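Local coordinates for protein exopolygalacturonate lyase (Vibrio vulnificus, PDB 5A29) that probably degrades pectate by beta-elimination, as a manganese-binding member of polysaccharide lyase family 2, at residues Leu369-Glu374 against Ala437-His442; Lys412-Leu417 against Ser464-Thr469; Pro419-Tyr424 against Ile474-Ile479. All coordinates share one frame; numbering follows the deposited sequence.

Contact 1. Residues Leu369-Glu374 against Ala437-His442; sequences LAYNPE and ANMTHH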
ATOM      1  N   LEU A 369      -3.689 -15.626  17.259  1.00 17.09           N
ATOM      2  CA  LEU A 369      -5.060 -15.261  17.710  1.00 18.11           C
ATOM      3  C   LEU A 369      -6.089 -15.378  16.567  1.00 21.98           C
ATOM      4  O   LEU A 369      -7.228 -15.717  16.813  1.00 22.09           O
ATOM      5  CB  LEU A 369      -5.067 -13.772  18.146  1.00 19.03           C
ATOM      6  CG  LEU A 369      -4.157 -13.473  19.351  1.00 19.52           C
ATOM      7  CD1 LEU A 369      -4.339 -11.975  19.660  1.00 21.65           C
ATOM      8  CD2 LEU A 369      -4.643 -14.345  20.498  1.00 22.30           C
ATOM      9  N   ALA A 370      -5.691 -15.065  15.338  1.00 20.72           N
ATOM     10  CA  ALA A 370      -6.663 -14.826  14.242  1.00 18.97           C
ATOM     11  C   ALA A 370      -6.691 -15.953  13.215  1.00 20.88           C
ATOM     12  O   ALA A 370      -7.682 -16.095  12.487  1.00 20.57           O
ATOM     13  CB  ALA A 370      -6.324 -13.537  13.517  1.00 18.62           C
ATOM     14  N   TYR A 371      -5.638 -16.778  13.135  1.00 18.95           N
ATOM     15  CA  TYR A 371      -5.560 -17.692  11.981  1.00 19.42           C
ATOM     16  C   TYR A 371      -6.243 -18.992  12.286  1.00 21.38           C
ATOM     17  O   TYR A 371      -6.113 -19.527  13.382  1.00 19.44           O
ATOM     18  CB  TYR A 371      -4.076 -18.000  11.609  1.00 18.53           C
ATOM     19  CG  TYR A 371      -3.904 -18.779  10.322  1.00 16.84           C
ATOM     20  CD1 TYR A 371      -4.220 -18.179   9.070  1.00 20.16           C
ATOM     21  CD2 TYR A 371      -3.344 -20.051  10.318  1.00 18.59           C
ATOM     22  CE1 TYR A 371      -4.046 -18.882   7.881  1.00 18.94           C
ATOM     23  CE2 TYR A 371      -3.209 -20.759   9.139  1.00 17.87           C
ATOM     24  CZ  TYR A 371      -3.532 -20.125   7.918  1.00 22.04           C
ATOM     25  OH  TYR A 371      -3.350 -20.743   6.706  1.00 23.09           O
ATOM     26  N   ASN A 372      -6.983 -19.533  11.309  1.00 20.31           N
ATOM     27  CA  ASN A 372      -7.563 -20.869  11.469  1.00 19.20           C
ATOM     28  C   ASN A 372      -6.888 -21.849  10.509  1.00 18.98           C
ATOM     29  O   ASN A 372      -7.165 -21.841   9.297  1.00 20.02           O
ATOM     30  CB  ASN A 372      -9.052 -20.820  11.096  1.00 22.23           C
ATOM     31  CG  ASN A 372      -9.775 -22.128  11.390  1.00 29.25           C
ATOM     32  OD1 ASN A 372      -9.162 -23.185  11.582  1.00 28.51           O
ATOM     33  ND2 ASN A 372     -11.125 -22.057  11.420  1.00 24.86           N
ATOM     34  N   PRO A 373      -6.049 -22.732  11.038  1.00 19.47           N
ATOM     35  CA  PRO A 373      -5.253 -23.581  10.144  1.00 20.71           C
ATOM     36  C   PRO A 373      -6.096 -24.682   9.497  1.00 22.47           C
ATOM     37  O   PRO A 373      -5.655 -25.294   8.574  1.00 22.08           O
ATOM     38  CB  PRO A 373      -4.159 -24.164  11.066  1.00 23.53           C
ATOM     39  CG  PRO A 373      -4.706 -24.065  12.445  1.00 28.13           C
ATOM     40  CD  PRO A 373      -5.649 -22.853  12.456  1.00 24.24           C
ATOM     41  N   GLU A 374      -7.311 -24.941   9.984  1.00 22.78           N
ATOM     42  CA  GLU A 374      -8.160 -25.930   9.318  1.00 23.38           C
ATOM     43  C   GLU A 374      -8.672 -25.480   7.971  1.00 25.43           C
ATOM     44  O   GLU A 374      -8.858 -26.313   7.097  1.00 26.26           O
ATOM     45  CB  GLU A 374      -9.323 -26.308  10.195  1.00 32.84           C
ATOM     46  CG  GLU A 374      -8.838 -26.859  11.502  1.00 41.74           C
ATOM     47  CD  GLU A 374      -9.961 -27.497  12.273  1.00 69.69           C
ATOM     48  OE1 GLU A 374     -10.867 -26.749  12.703  1.00 83.87           O
ATOM     49  OE2 GLU A 374      -9.956 -28.738  12.438  1.00 75.81           O
ATOM     50  N   ALA A 437       3.447 -22.944   5.011  1.00 16.13           N
ATOM     51  CA  ALA A 437       3.051 -24.235   4.441  1.00 17.01           C
ATOM     52  C   ALA A 437       1.548 -24.394   4.510  1.00 18.88           C
ATOM     53  O   ALA A 437       0.880 -24.940   3.559  1.00 15.56           O
ATOM     54  CB  ALA A 437       3.725 -25.439   5.194  1.00 17.77           C
ATOM     55  N   ASN A 438       0.970 -23.961   5.635  1.00 16.88           N
ATOM     56  CA  ASN A 438      -0.497 -24.136   5.760  1.00 18.44           C
ATOM     57  C   ASN A 438      -1.269 -23.161   4.782  1.00 17.94           C
ATOM     58  O   ASN A 438      -2.202 -23.568   4.092  1.00 17.97           O
ATOM     59  CB  ASN A 438      -0.947 -23.938   7.248  1.00 18.64           C
ATOM     60  CG  ASN A 438      -2.434 -24.225   7.459  1.00 20.13           C
ATOM     61  OD1 ASN A 438      -3.277 -23.376   7.166  1.00 21.48           O
ATOM     62  ND2 ASN A 438      -2.760 -25.419   7.899  1.00 21.84           N
ATOM     63  N   MET A 439      -0.823 -21.933   4.699  1.00 15.77           N
ATOM     64  CA  MET A 439      -1.438 -20.952   3.781  1.00 17.80           C
ATOM     65  C   MET A 439      -1.338 -21.437   2.331  1.00 17.85           C
ATOM     66  O   MET A 439      -2.336 -21.399   1.577  1.00 18.98           O
ATOM     67  CB  MET A 439      -0.776 -19.582   3.909  1.00 16.55           C
ATOM     68  CG  MET A 439      -1.018 -18.820   5.274  1.00 17.70           C
ATOM     69  SD  MET A 439      -0.243 -17.181   5.074  1.00 22.39           S
ATOM     70  CE  MET A 439      -1.074 -16.470   6.548  1.00 25.35           C
ATOM     71  N   THR A 440      -0.132 -21.875   1.916  1.00 16.75           N
ATOM     72  CA  THR A 440       0.038 -22.275   0.499  1.00 17.01           C
ATOM     73  C   THR A 440      -0.794 -23.509   0.211  1.00 18.49           C
ATOM     74  O   THR A 440      -1.368 -23.609  -0.892  1.00 20.42           O
ATOM     75  CB  THR A 440       1.499 -22.538   0.104  1.00 15.57           C
ATOM     76  OG1 THR A 440       2.092 -23.409   1.087  1.00 15.62           O
ATOM     77  CG2 THR A 440       2.276 -21.213   0.065  1.00 13.97           C
ATOM     78  N   HIS A 441      -0.951 -24.381   1.206  1.00 17.17           N
ATOM     79  CA  HIS A 441      -1.818 -25.544   1.052  1.00 19.95           C
ATOM     80  C   HIS A 441      -3.255 -25.126   0.749  1.00 22.97           C
ATOM     81  O   HIS A 441      -3.908 -25.620  -0.240  1.00 20.50           O
ATOM     82  CB  HIS A 441      -1.769 -26.413   2.290  1.00 22.04           C
ATOM     83  CG  HIS A 441      -2.835 -27.457   2.312  1.00 27.33           C
ATOM     84  ND1 HIS A 441      -2.689 -28.678   1.680  1.00 26.91           N
ATOM     85  CD2 HIS A 441      -4.090 -27.443   2.832  1.00 28.87           C
ATOM     86  CE1 HIS A 441      -3.801 -29.376   1.819  1.00 29.66           C
ATOM     87  NE2 HIS A 441      -4.661 -28.656   2.527  1.00 33.02           N
ATOM     88  N   HIS A 442      -3.745 -24.142   1.509  1.00 17.05           N
ATOM     89  CA  HIS A 442      -5.081 -23.705   1.270  1.00 20.32           C
ATOM     90  C   HIS A 442      -5.228 -22.836   0.043  1.00 22.72           C
ATOM     91  O   HIS A 442      -6.342 -22.655  -0.378  1.00 24.69           O
ATOM     92  CB  HIS A 442      -5.675 -23.006   2.507  1.00 18.92           C
ATOM     93  CG  HIS A 442      -5.919 -23.966   3.618  1.00 19.97           C
ATOM     94  ND1 HIS A 442      -6.910 -24.927   3.550  1.00 22.10           N
ATOM     95  CD2 HIS A 442      -5.299 -24.137   4.822  1.00 19.61           C
ATOM     96  CE1 HIS A 442      -6.878 -25.674   4.647  1.00 23.40           C
ATOM     97  NE2 HIS A 442      -5.905 -25.218   5.432  1.00 22.72           N
TER

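Contact 2. Residues Lys412-Leu417 against Ser464-Thr469; sequences KTEEYL and SVSPMT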
ATOM      1  N   LYS A 412      -8.338 -13.329  -1.520  1.00 37.30           N
ATOM      2  CA  LYS A 412      -8.450 -14.001  -2.851  1.00 34.00           C
ATOM      3  C   LYS A 412      -7.065 -14.466  -3.332  1.00 31.02           C
ATOM      4  O   LYS A 412      -6.907 -15.510  -3.962  1.00 29.16           O
ATOM      5  CB  LYS A 412      -9.078 -13.030  -3.858  1.00 38.44           C
ATOM      6  N   THR A 413      -6.043 -13.651  -3.041  1.00 24.69           N
ATOM      7  CA  THR A 413      -4.695 -13.928  -3.522  1.00 24.05           C
ATOM      8  C   THR A 413      -3.720 -13.942  -2.331  1.00 25.14           C
ATOM      9  O   THR A 413      -4.108 -13.640  -1.179  1.00 21.21           O
ATOM     10  CB  THR A 413      -4.266 -12.845  -4.514  1.00 25.25           C
ATOM     11  OG1 THR A 413      -4.087 -11.611  -3.807  1.00 27.74           O
ATOM     12  CG2 THR A 413      -5.355 -12.619  -5.592  1.00 27.20           C
ATOM     13  N   GLU A 414      -2.482 -14.341  -2.590  1.00 17.71           N
ATOM     14  CA  GLU A 414      -1.496 -14.618  -1.506  1.00 20.90           C
ATOM     15  C   GLU A 414      -0.863 -13.353  -0.919  1.00 19.31           C
ATOM     16  O   GLU A 414       0.361 -13.306  -0.578  1.00 19.79           O
ATOM     17  CB  GLU A 414      -0.369 -15.529  -2.150  1.00 20.56           C
ATOM     18  CG  GLU A 414      -0.981 -16.848  -2.615  1.00 22.90           C
ATOM     19  CD  GLU A 414      -1.219 -16.836  -4.150  1.00 24.49           C
ATOM     20  OE1 GLU A 414      -1.676 -15.796  -4.705  1.00 24.50           O
ATOM     21  OE2 GLU A 414      -0.937 -17.843  -4.786  1.00 22.84           O
ATOM     22  N   GLU A 415      -1.614 -12.252  -0.789  1.00 17.61           N
ATOM     23  CA  GLU A 415      -1.038 -11.061  -0.214  1.00 17.26           C
ATOM     24  C   GLU A 415      -0.416 -11.353   1.161  1.00 18.16           C
ATOM     25  O   GLU A 415       0.685 -10.882   1.472  1.00 18.00           O
ATOM     26  CB  GLU A 415      -2.135  -9.966   0.003  1.00 20.09           C
ATOM     27  CG  GLU A 415      -2.594  -9.453  -1.349  1.00 29.50           C
ATOM     28  CD  GLU A 415      -3.746  -8.462  -1.255  1.00 37.77           C
ATOM     29  OE1 GLU A 415      -4.542  -8.544  -0.300  1.00 36.24           O
ATOM     30  OE2 GLU A 415      -3.780  -7.572  -2.113  1.00 46.17           O
ATOM     31  N   TYR A 416      -1.151 -12.023   2.022  1.00 17.34           N
ATOM     32  CA  TYR A 416      -0.719 -12.101   3.456  1.00 17.68           C
ATOM     33  C   TYR A 416       0.472 -13.081   3.596  1.00 16.83           C
ATOM     34  O   TYR A 416       1.245 -13.023   4.570  1.00 16.95           O
ATOM     35  CB  TYR A 416      -1.830 -12.671   4.358  1.00 19.51           C
ATOM     36  CG  TYR A 416      -2.878 -11.614   4.683  1.00 26.65           C
ATOM     37  CD1 TYR A 416      -2.971 -10.422   3.933  1.00 26.66           C
ATOM     38  CD2 TYR A 416      -3.787 -11.825   5.708  1.00 32.97           C
ATOM     39  CE1 TYR A 416      -3.966  -9.480   4.206  1.00 29.93           C
ATOM     40  CE2 TYR A 416      -4.784 -10.885   5.984  1.00 33.66           C
ATOM     41  CZ  TYR A 416      -4.874  -9.736   5.240  1.00 29.16           C
ATOM     42  OH  TYR A 416      -5.906  -8.847   5.537  1.00 32.24           O
ATOM     43  N   LEU A 417       0.566 -13.987   2.656  1.00 14.62           N
ATOM     44  CA  LEU A 417       1.720 -14.899   2.560  1.00 15.47           C
ATOM     45  C   LEU A 417       3.060 -14.205   2.380  1.00 17.11           C
ATOM     46  O   LEU A 417       4.113 -14.647   2.948  1.00 15.03           O
ATOM     47  CB  LEU A 417       1.469 -15.936   1.440  1.00 15.89           C
ATOM     48  CG  LEU A 417       2.665 -16.896   1.164  1.00 16.50           C
ATOM     49  CD1 LEU A 417       2.869 -17.871   2.321  1.00 16.01           C
ATOM     50  CD2 LEU A 417       2.333 -17.728  -0.091  1.00 14.14           C
ATOM     51  N   SER A 464      -5.736 -20.581 -10.236  1.00 28.50           N
ATOM     52  CA  SER A 464      -5.985 -19.211  -9.772  1.00 31.29           C
ATOM     53  C   SER A 464      -4.632 -18.689  -9.371  1.00 31.02           C
ATOM     54  O   SER A 464      -4.006 -19.203  -8.425  1.00 36.11           O
ATOM     55  CB  SER A 464      -6.972 -19.147  -8.614  1.00 33.07           C
ATOM     56  OG  SER A 464      -6.824 -20.329  -7.859  1.00 40.72           O
ATOM     57  N   VAL A 465      -4.139 -17.757 -10.164  1.00 25.54           N
ATOM     58  CA  VAL A 465      -2.818 -17.217  -9.938  1.00 28.12           C
ATOM     59  C   VAL A 465      -2.957 -15.731  -9.833  1.00 24.24           C
ATOM     60  O   VAL A 465      -3.915 -15.120 -10.366  1.00 20.57           O
ATOM     61  CB  VAL A 465      -1.806 -17.641 -11.067  1.00 28.80           C
ATOM     62  CG1 VAL A 465      -1.622 -19.158 -11.013  1.00 29.80           C
ATOM     63  CG2 VAL A 465      -2.307 -17.234 -12.430  1.00 31.03           C
ATOM     64  N   SER A 466      -1.969 -15.102  -9.217  1.00 17.86           N
ATOM     65  CA  SER A 466      -1.977 -13.648  -9.143  1.00 20.59           C
ATOM     66  C   SER A 466      -0.529 -13.151  -9.163  1.00 18.81           C
ATOM     67  O   SER A 466       0.393 -13.969  -9.082  1.00 20.23           O
ATOM     68  CB  SER A 466      -2.631 -13.240  -7.821  1.00 26.05           C
ATOM     69  OG  SER A 466      -1.771 -13.718  -6.803  1.00 28.94           O
ATOM     70  N   PRO A 467      -0.310 -11.828  -9.242  1.00 19.80           N
ATOM     71  CA  PRO A 467       1.077 -11.329  -9.065  1.00 19.97           C
ATOM     72  C   PRO A 467       1.710 -11.823  -7.743  1.00 18.87           C
ATOM     73  O   PRO A 467       2.961 -12.127  -7.671  1.00 18.45           O
ATOM     74  CB  PRO A 467       0.893  -9.792  -9.078  1.00 20.43           C
ATOM     75  CG  PRO A 467      -0.364  -9.590  -9.921  1.00 22.63           C
ATOM     76  CD  PRO A 467      -1.272 -10.726  -9.484  1.00 22.25           C
ATOM     77  N   MET A 468       0.888 -11.909  -6.684  1.00 19.22           N
ATOM     78  CA  MET A 468       1.363 -12.382  -5.373  1.00 19.07           C
ATOM     79  C   MET A 468       1.835 -13.825  -5.453  1.00 19.89           C
ATOM     80  O   MET A 468       2.772 -14.194  -4.694  1.00 18.00           O
ATOM     81  CB  MET A 468       0.281 -12.298  -4.295  1.00 21.63           C
ATOM     82  CG  MET A 468      -0.149 -10.868  -4.004  1.00 22.21           C
ATOM     83  SD  MET A 468       1.289  -9.846  -3.440  1.00 31.15           S
ATOM     84  CE  MET A 468       1.286  -8.791  -4.852  1.00 25.33           C
ATOM     85  N   THR A 469       1.270 -14.650  -6.356  1.00 18.09           N
ATOM     86  CA  THR A 469       1.798 -16.027  -6.519  1.00 17.74           C
ATOM     87  C   THR A 469       3.256 -15.988  -6.914  1.00 17.99           C
ATOM     88  O   THR A 469       4.107 -16.773  -6.384  1.00 19.22           O
ATOM     89  CB  THR A 469       1.015 -16.813  -7.633  1.00 19.85           C
ATOM     90  OG1 THR A 469      -0.401 -16.657  -7.387  1.00 18.95           O
ATOM     91  CG2 THR A 469       1.393 -18.278  -7.583  1.00 21.70           C
TER
HETATM   92  O   HOH W   1      -3.339 -18.432  -6.085  1.00 36.44           O

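Contact 3. Residues Pro419-Tyr424 against Ile474-Ile479; sequences PILRAY and IELYQI. With EDO (1,2-ethanediol), chain F.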
ATOM      1  N   PRO A 419       4.602 -11.323   3.338  1.00 17.66           N
ATOM      2  CA  PRO A 419       5.354 -10.863   4.515  1.00 16.42           C
ATOM      3  C   PRO A 419       5.859 -12.036   5.348  1.00 16.85           C
ATOM      4  O   PRO A 419       6.927 -11.898   5.976  1.00 17.53           O
ATOM      5  CB  PRO A 419       4.330 -10.024   5.323  1.00 17.69           C
ATOM      6  CG  PRO A 419       3.278  -9.655   4.339  1.00 17.17           C
ATOM      7  CD  PRO A 419       3.220 -10.784   3.324  1.00 19.09           C
ATOM      8  N   ILE A 420       5.096 -13.130   5.426  1.00 15.02           N
ATOM      9  CA  ILE A 420       5.509 -14.271   6.236  1.00 15.29           C
ATOM     10  C   ILE A 420       6.782 -14.864   5.583  1.00 17.04           C
ATOM     11  O   ILE A 420       7.745 -15.193   6.274  1.00 14.39           O
ATOM     12  CB  ILE A 420       4.399 -15.300   6.323  1.00 15.34           C
ATOM     13  CG1 ILE A 420       3.247 -14.719   7.174  1.00 18.40           C
ATOM     14  CG2 ILE A 420       4.857 -16.662   6.873  1.00 15.51           C
ATOM     15  CD1 ILE A 420       2.045 -15.541   6.951  1.00 25.42           C
ATOM     16  N   LEU A 421       6.787 -14.970   4.260  1.00 13.32           N
ATOM     17  CA  LEU A 421       7.968 -15.487   3.531  1.00 15.54           C
ATOM     18  C   LEU A 421       9.130 -14.520   3.616  1.00 16.23           C
ATOM     19  O   LEU A 421      10.287 -14.984   3.839  1.00 16.70           O
ATOM     20  CB  LEU A 421       7.648 -15.749   2.032  1.00 14.64           C
ATOM     21  CG  LEU A 421       6.633 -16.908   1.845  1.00 14.61           C
ATOM     22  CD1 LEU A 421       6.252 -17.082   0.336  1.00 14.75           C
ATOM     23  CD2 LEU A 421       7.137 -18.235   2.469  1.00 16.22           C
ATOM     24  N   ARG A 422       8.892 -13.219   3.483  1.00 16.27           N
ATOM     25  CA  ARG A 422      10.024 -12.303   3.618  1.00 17.70           C
ATOM     26  C   ARG A 422      10.625 -12.306   5.015  1.00 20.93           C
ATOM     27  O   ARG A 422      11.844 -12.219   5.170  1.00 20.29           O
ATOM     28  CB  ARG A 422       9.694 -10.886   3.215  1.00 17.44           C
ATOM     29  CG  ARG A 422       9.492 -10.822   1.687  1.00 21.25           C
ATOM     30  CD  ARG A 422       9.249  -9.402   1.226  1.00 19.71           C
ATOM     31  NE  ARG A 422       9.111  -9.394  -0.255  1.00 22.32           N
ATOM     32  CZ  ARG A 422       8.786  -8.307  -0.931  1.00 21.93           C
ATOM     33  NH1 ARG A 422       8.598  -7.164  -0.262  1.00 20.73           N
ATOM     34  NH2 ARG A 422       8.654  -8.363  -2.267  1.00 23.51           N
ATOM     35  N   ALA A 423       9.744 -12.463   6.010  1.00 16.67           N
ATOM     36  CA  ALA A 423      10.185 -12.485   7.399  1.00 15.96           C
ATOM     37  C   ALA A 423      11.025 -13.761   7.560  1.00 15.61           C
ATOM     38  O   ALA A 423      12.059 -13.735   8.240  1.00 18.73           O
ATOM     39  CB  ALA A 423       8.941 -12.538   8.332  1.00 15.38           C
ATOM     40  N   TYR A 424      10.528 -14.908   7.107  1.00 15.17           N
ATOM     41  CA  TYR A 424      11.280 -16.185   7.195  1.00 16.22           C
ATOM     42  C   TYR A 424      12.663 -16.060   6.551  1.00 20.06           C
ATOM     43  O   TYR A 424      13.688 -16.553   7.106  1.00 18.50           O
ATOM     44  CB  TYR A 424      10.507 -17.367   6.578  1.00 16.82           C
ATOM     45  CG  TYR A 424      11.225 -18.661   6.846  1.00 16.89           C
ATOM     46  CD1 TYR A 424      12.264 -19.118   5.968  1.00 18.28           C
ATOM     47  CD2 TYR A 424      10.954 -19.413   7.994  1.00 17.83           C
ATOM     48  CE1 TYR A 424      12.953 -20.316   6.254  1.00 19.71           C
ATOM     49  CE2 TYR A 424      11.670 -20.592   8.301  1.00 19.22           C
ATOM     50  CZ  TYR A 424      12.668 -21.023   7.422  1.00 20.83           C
ATOM     51  OH  TYR A 424      13.363 -22.162   7.694  1.00 20.43           O
ATOM     52  N   ILE A 474       9.010 -16.705  -5.905  1.00 17.32           N
ATOM     53  CA  ILE A 474      10.358 -16.215  -5.960  1.00 17.60           C
ATOM     54  C   ILE A 474      10.997 -16.133  -4.571  1.00 19.28           C
ATOM     55  O   ILE A 474      12.171 -16.500  -4.396  1.00 19.48           O
ATOM     56  CB  ILE A 474      10.410 -14.856  -6.690  1.00 16.84           C
ATOM     57  CG1 ILE A 474       9.994 -15.039  -8.182  1.00 19.14           C
ATOM     58  CG2 ILE A 474      11.784 -14.158  -6.519  1.00 19.03           C
ATOM     59  CD1 ILE A 474       9.599 -13.673  -8.803  1.00 20.01           C
ATOM     60  N   GLU A 475      10.257 -15.600  -3.575  1.00 16.41           N
ATOM     61  CA  GLU A 475      10.830 -15.655  -2.186  1.00 19.59           C
ATOM     62  C   GLU A 475      11.153 -17.079  -1.747  1.00 16.22           C
ATOM     63  O   GLU A 475      12.200 -17.336  -1.140  1.00 17.08           O
ATOM     64  CB  GLU A 475       9.851 -15.061  -1.148  1.00 20.92           C
ATOM     65  CG  GLU A 475       9.600 -13.622  -1.375  1.00 31.20           C
ATOM     66  CD  GLU A 475      10.769 -12.718  -0.966  1.00 34.88           C
ATOM     67  OE1 GLU A 475      11.635 -13.146  -0.149  1.00 32.01           O
ATOM     68  OE2 GLU A 475      10.743 -11.558  -1.434  1.00 28.49           O
ATOM     69  N   LEU A 476      10.297 -18.029  -2.057  1.00 13.95           N
ATOM     70  CA  LEU A 476      10.592 -19.347  -1.604  1.00 16.72           C
ATOM     71  C   LEU A 476      11.773 -19.952  -2.376  1.00 17.98           C
ATOM     72  O   LEU A 476      12.555 -20.715  -1.828  1.00 16.98           O
ATOM     73  CB  LEU A 476       9.386 -20.296  -1.808  1.00 15.58           C
ATOM     74  CG  LEU A 476       8.441 -20.137  -0.598  1.00 18.68           C
ATOM     75  CD1 LEU A 476       7.058 -20.578  -0.999  1.00 18.06           C
ATOM     76  CD2 LEU A 476       8.954 -21.045   0.562  1.00 16.98           C
ATOM     77  N   TYR A 477      11.878 -19.634  -3.642  1.00 18.75           N
ATOM     78  CA  TYR A 477      13.157 -19.974  -4.339  1.00 19.77           C
ATOM     79  C   TYR A 477      14.400 -19.344  -3.644  1.00 20.64           C
ATOM     80  O   TYR A 477      15.406 -20.060  -3.456  1.00 21.44           O
ATOM     81  CB  TYR A 477      13.085 -19.569  -5.838  1.00 21.43           C
ATOM     82  CG  TYR A 477      14.349 -19.933  -6.554  1.00 22.02           C
ATOM     83  CD1 TYR A 477      14.633 -21.267  -6.855  1.00 22.25           C
ATOM     84  CD2 TYR A 477      15.286 -18.937  -6.867  1.00 23.55           C
ATOM     85  CE1 TYR A 477      15.847 -21.624  -7.452  1.00 26.49           C
ATOM     86  CE2 TYR A 477      16.508 -19.277  -7.486  1.00 29.23           C
ATOM     87  CZ  TYR A 477      16.776 -20.615  -7.759  1.00 30.09           C
ATOM     88  OH  TYR A 477      18.007 -20.904  -8.356  1.00 33.96           O
ATOM     89  N   GLN A 478      14.347 -18.064  -3.273  1.00 18.05           N
ATOM     90  CA  GLN A 478      15.540 -17.459  -2.650  1.00 22.70           C
ATOM     91  C   GLN A 478      15.833 -18.160  -1.328  1.00 22.68           C
ATOM     92  O   GLN A 478      17.015 -18.405  -0.987  1.00 24.15           O
ATOM     93  CB  GLN A 478      15.397 -15.979  -2.426  1.00 23.89           C
ATOM     94  CG  GLN A 478      15.435 -15.165  -3.707  1.00 28.71           C
ATOM     95  CD  GLN A 478      15.341 -13.688  -3.385  1.00 44.10           C
ATOM     96  OE1 GLN A 478      14.411 -13.012  -3.802  1.00 54.12           O
ATOM     97  NE2 GLN A 478      16.267 -13.199  -2.556  1.00 50.12           N
ATOM     98  N   ILE A 479      14.754 -18.524  -0.618  1.00 18.51           N
ATOM     99  CA  ILE A 479      14.898 -19.260   0.657  1.00 18.76           C
ATOM    100  C   ILE A 479      15.524 -20.654   0.500  1.00 20.84           C
ATOM    101  O   ILE A 479      16.455 -21.038   1.259  1.00 20.69           O
ATOM    102  CB  ILE A 479      13.545 -19.351   1.410  1.00 17.54           C
ATOM    103  CG1 ILE A 479      13.132 -17.943   1.818  1.00 16.81           C
ATOM    104  CG2 ILE A 479      13.663 -20.319   2.604  1.00 17.65           C
ATOM    105  CD1 ILE A 479      11.662 -17.861   2.308  1.00 14.62           C
TER
HETATM  106  C1  EDO F1570       9.702 -11.444  -4.697  1.00 31.16           C
HETATM  107  O1  EDO F1570       9.121 -10.990  -3.481  1.00 33.57           O
HETATM  108  C2  EDO F1570      11.001 -10.667  -4.911  1.00 40.07           C
HETATM  109  O2  EDO F1570      11.944 -11.121  -3.929  1.00 48.73           O

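Contact 1. Residues Leu369-Glu374 against Ala437-His442
Asn438 reaches from the last turns of helix 430-442 to meet Tyr371 and Pro373, holding both through its amide. Its CB lies 4.0 Å from Tyr371 OH, a plain van der Waals approach. With CG anti to the backbone N (chi1 -175°), the amide is swung out to the opposing chain, and CG comes to 3.6 Å from Pro373 O. From there the two tips divide the work. OD1 accepts from Tyr371 OH at 2.7 Å, the hydroxyl arriving in the carbonyl plane on a lone pair, while the amide stands almost perpendicular to the phenol ring, the two planes 84° apart. ND2 donates to Pro373 O at 3.0 Å, with that oxygen close to the amide plane.

The chain met here is leaving helix 353-370: Tyr371 is the first residue to depart from helical geometry, and a short, weakly bonded strand, 371-372, runs antiparallel to strand 377-378. Asn372 folds the following bend into an Asx turn, its OD1 accepting from Glu374 N. Pro373 O has a second donor in His442 NE2, 3.2 Å away and 43° out of the carbonyl plane. Imidazole CE1 meanwhile lies against Glu374 O. On the buried side, the phenol end rests on Met439, whose CG is 3.3 Å from Tyr371 OH and whose CE extends to Tyr371 CE1, at 4.1 Å.

Contact 2. Residues Lys412-Leu417 against Ser464-Thr469
The carboxylate of Glu414 is gripped by two hydroxyls at the start of helix 467-480. Ser466 OG donates to Glu414 OE1 at 3.0 Å, nearly in line with its C-O bond, and Thr469 OG1 donates to Glu414 OE2 at 2.9 Å from the syn side. Ser466 and Thr469 also form a capping box: Thr469 N donates to Ser466 OG and Ser466 N to Thr469 OG1, so each hydroxyl accepts from a backbone amide while giving its proton to the acid. Beside this polar knot the packing is close. Thr413 CG2 packs on Ser466 CB at 3.6 Å. Met468 CB sits 3.9 Å from Glu414 CB, and Met468 CG lies equally near Glu415 CG before the thioether bends away towards Ile520 and Tyr542.

Toward exposed Lys412 and Ser464, which barely cover the opposing segment, the fit is looser, and a water links Glu414 OE2 (2.8 Å) with Ser464 O (2.6 Å).

Trp445 NE1 adds a further hydrogen bond to Glu414 OE2. A buried acid supplied with so many donors, close to a helix N-terminus, is probably ionised, its negative charge balanced in part by the helix dipole.

Contact 3. Residues Pro419-Tyr424 against Ile474-Ile479
Helices 417-426 and 467-480 run side by side in the same direction, the axes of segments 419-424 and 474-479 inclined by 17° and approaching to 9.6 Å. The backbones come nearest at Leu421 and Glu475, whose CA atoms are 6.4 Å apart and whose CB atoms touch at 3.9 Å. Beyond that point Leu421 forks onto Leu476: CD1 meets Leu476 CD1 at 3.8 Å and CD2 presses on Leu476 CG, the two side chains crossing at about a right angle. Toward the C-terminal ends, Ile479 CD1 packs against Leu421 O and its CG2 lies at the edge of the Tyr424 ring, 3.7 Å from Tyr424 CE1.

Two parallel neighbours whose connection passes through another helix, here 430-442, are consistent with one layer of the alpha/alpha barrel of family 2 lyases. Helix 430-442 covers the leucine side through Ala436 and Trp433, whereas helices 331-349 and 521-532 flank the pair.

Away from the leucines the contact turns polar. Arg422 is extended from CG to NE and lies across Glu475, which bends at chi2 (-74°) so that OE2 takes NE at 3.0 Å in a salt bridge, approached from well above the carboxylate plane. The other oxygen, OE1, is held by a second salt bridge to Arg425 NE. A 1,2-ethanediol, probably from the crystallisation liquor, extends the bridge: its O1 accepts an almost straight bond from Arg422 NH2 at 2.9 Å and donates to Glu475 OE2 at 2.7 Å.

The three contacts lie in one largely helical region on the same side of the chain's centre. Contacts 1 and 2, like contacts 2 and 3, have centres about 14 Å apart; contacts 1 and 3 are about 17 Å apart. Their first segments come in order along the chain, 369-374, 412-417 and 419-424, before 437-442, 464-469 and 474-479, so all three pairings interlock. Contacts 2 and 3 use the first turn and the C-terminal half of helix 467-480. Helix 430-442, from contact 1, packs on both others: Thr440 CG2 lies 3.5 Å from Leu417 CD2, and Met439 CE 3.3 Å from Ile420 CD1. Together they tie helices 417-426, 430-442 and 467-480, and the turn after helix 353-370, into what is probably one part of the alpha/alpha barrel, away from the manganese site.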